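Local coordinates for protein diacylglycerol kinase (Bacillus anthracis, PDB 3S40) that probably transfers phosphate from ATP to diacylglycerol, yielding phosphatidic acid, as a two-domain lipid kinase, at residues E87-L92 against Q290-M295. Residues are numbered along the deposited sequence; the frame is centred on the assembly and turned at random.
Sequences EIRPTL and QGHFTM
R89 lays its guanidinium flat on the H292 ring, planes 7° apart, with CE1 of H292 3.4 Å from CZ of R89. The same group grips the backbone of H292 side-on: NE donates to H292 O at 3.0 Å and NH2 to the same oxygen at 3.2 Å, the acceptor lying near the guanidinium plane. A bend at chi3 (-62°) turns NE of R89 toward that carbonyl, while CD meets the rim of the F293 ring at CE1. The remaining nitrogen, NH1, bonds to L86 O, and H292 NE2 to A84 O, so both stacked groups are also tied to the loop after helix 73-83. Between backbones, L92 N donates to T294 O at 2.9 Å, and one water bridges P90 O and T294 N. A single beta bridge, L92 with M295, joins strand 91-96, an outermost strand of the four-stranded parallel sheet of the kinase catalytic domain, to the end of strand 284-296, which returns from the C-terminal beta-sandwich domain; H292 and F293 form a classic beta bulge opposite V128 of the adjacent strand 125-133. T91 OG1 and T294 OG1 share a hydrogen bond of 2.8 Å, the two side chains crossing at about a right angle. Apolar contact falls to L92 and selenomethionine M295, side by side, with CD2 of L92 3.7 Å from CE of M295; L83 of helix 73-83 also packs on L92.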
loop_
_atom_site.group_PDB
_atom_site.type_symbol
_atom_site.label_atom_id
_atom_site.label_comp_id
_atom_site.label_asym_id
_atom_site.label_seq_id
_atom_site.Cartn_x
_atom_site.Cartn_y
_atom_site.Cartn_z
ATOM N N GLU A 87 6.005 11.277 -14.873
ATOM C CA GLU A 87 5.911 12.720 -14.645
ATOM C C GLU A 87 4.471 13.124 -14.467
ATOM O O GLU A 87 4.148 14.024 -13.693
ATOM C CB GLU A 87 6.509 13.519 -15.810
ATOM C CG GLU A 87 8.015 13.278 -15.995
ATOM C CD GLU A 87 8.828 13.575 -14.730
ATOM O OE1 GLU A 87 8.638 14.663 -14.141
ATOM O OE2 GLU A 87 9.645 12.715 -14.318
ATOM N N ILE A 88 3.600 12.474 -15.212
ATOM C CA ILE A 88 2.191 12.794 -15.116
ATOM C C ILE A 88 1.421 11.591 -14.563
ATOM O O ILE A 88 1.484 10.497 -15.121
ATOM C CB ILE A 88 1.651 13.234 -16.466
ATOM C CG1 ILE A 88 2.408 14.482 -16.927
ATOM C CG2 ILE A 88 0.148 13.489 -16.379
ATOM C CD1 ILE A 88 2.000 14.961 -18.295
ATOM N N ARG A 89 0.724 11.810 -13.449
ATOM C CA ARG A 89 0.055 10.743 -12.716
ATOM C C ARG A 89 -1.374 11.134 -12.352
ATOM O O ARG A 89 -1.596 11.957 -11.473
ATOM C CB ARG A 89 0.821 10.416 -11.440
ATOM C CG ARG A 89 2.297 10.142 -11.669
ATOM C CD ARG A 89 3.025 9.914 -10.348
ATOM N NE ARG A 89 2.977 11.084 -9.478
ATOM C CZ ARG A 89 3.739 12.168 -9.618
ATOM N NH1 ARG A 89 4.606 12.269 -10.616
ATOM N NH2 ARG A 89 3.612 13.175 -8.765
ATOM N N PRO A 90 -2.355 10.532 -13.027
ATOM C CA PRO A 90 -3.751 10.801 -12.661
ATOM C C PRO A 90 -4.083 10.322 -11.241
ATOM O O PRO A 90 -3.390 9.493 -10.658
ATOM C CB PRO A 90 -4.556 9.969 -13.675
ATOM C CG PRO A 90 -3.623 8.882 -14.104
ATOM C CD PRO A 90 -2.219 9.468 -14.037
ATOM N N THR A 91 -5.176 10.846 -10.715
ATOM C CA THR A 91 -5.816 10.293 -9.540
ATOM C C THR A 91 -6.090 8.805 -9.697
ATOM O O THR A 91 -6.499 8.323 -10.776
ATOM C CB THR A 91 -7.115 11.031 -9.254
ATOM O OG1 THR A 91 -6.813 12.415 -9.053
ATOM C CG2 THR A 91 -7.828 10.475 -7.975
ATOM N N LEU A 92 -5.852 8.076 -8.613
ATOM C CA LEU A 92 -6.046 6.626 -8.600
ATOM C C LEU A 92 -7.162 6.241 -7.615
ATOM O O LEU A 92 -7.353 6.901 -6.584
ATOM C CB LEU A 92 -4.718 5.935 -8.246
ATOM C CG LEU A 92 -4.578 4.414 -8.309
ATOM C CD1 LEU A 92 -4.769 3.892 -9.734
ATOM C CD2 LEU A 92 -3.213 3.993 -7.763
ATOM N N GLN A 290 6.398 12.787 -0.627
ATOM C CA GLN A 290 5.216 13.302 0.023
ATOM C C GLN A 290 4.134 13.666 -0.995
ATOM O O GLN A 290 4.394 14.336 -1.980
ATOM C CB GLN A 290 5.603 14.492 0.911
ATOM C CG GLN A 290 4.622 14.791 2.017
ATOM C CD GLN A 290 5.183 15.738 3.084
ATOM O OE1 GLN A 290 6.401 15.823 3.300
ATOM N NE2 GLN A 290 4.289 16.462 3.744
ATOM N N GLY A 291 2.920 13.184 -0.758
ATOM C CA GLY A 291 1.794 13.516 -1.605
ATOM C C GLY A 291 2.000 13.178 -3.069
ATOM O O GLY A 291 1.498 13.876 -3.938
ATOM N N HIS A 292 2.714 12.091 -3.329
ATOM C CA HIS A 292 3.101 11.706 -4.690
ATOM C C HIS A 292 1.904 11.255 -5.524
ATOM O O HIS A 292 1.851 11.524 -6.720
ATOM C CB HIS A 292 4.153 10.593 -4.627
ATOM C CG HIS A 292 4.837 10.308 -5.926
ATOM N ND1 HIS A 292 5.654 11.220 -6.560
ATOM C CD2 HIS A 292 4.840 9.197 -6.705
ATOM C CE1 HIS A 292 6.136 10.684 -7.668
ATOM N NE2 HIS A 292 5.660 9.454 -7.779
ATOM N N PHE A 293 0.957 10.557 -4.898
ATOM C CA PHE A 293 -0.296 10.208 -5.557
ATOM C C PHE A 293 -1.413 11.028 -4.961
ATOM O O PHE A 293 -1.333 11.468 -3.817
ATOM C CB PHE A 293 -0.659 8.728 -5.343
ATOM C CG PHE A 293 0.176 7.762 -6.152
ATOM C CD1 PHE A 293 0.819 8.170 -7.305
ATOM C CD2 PHE A 293 0.288 6.430 -5.761
ATOM C CE1 PHE A 293 1.571 7.262 -8.061
ATOM C CE2 PHE A 293 1.046 5.528 -6.503
ATOM C CZ PHE A 293 1.693 5.951 -7.649
ATOM N N THR A 294 -2.457 11.217 -5.754
ATOM C CA THR A 294 -3.770 11.574 -5.254
ATOM C C THR A 294 -4.668 10.340 -5.404
ATOM O O THR A 294 -4.649 9.662 -6.441
ATOM C CB THR A 294 -4.379 12.763 -6.035
ATOM O OG1 THR A 294 -4.556 12.392 -7.410
ATOM C CG2 THR A 294 -3.452 13.979 -5.960
HETATM N N MSE A 295 -5.479 10.075 -4.384
HETATM C CA MSE A 295 -6.321 8.900 -4.386
HETATM C C MSE A 295 -7.731 9.196 -3.898
HETATM O O MSE A 295 -7.953 10.050 -3.036
HETATM C CB MSE A 295 -5.671 7.800 -3.542
HETATM C CG MSE A 295 -4.244 7.533 -3.953
HETATM SE SE MSE A 295 -3.527 5.779 -3.486
HETATM C CE MSE A 295 -4.779 4.627 -4.454
HETATM O O HOH W 1 -1.824 10.308 -8.380
#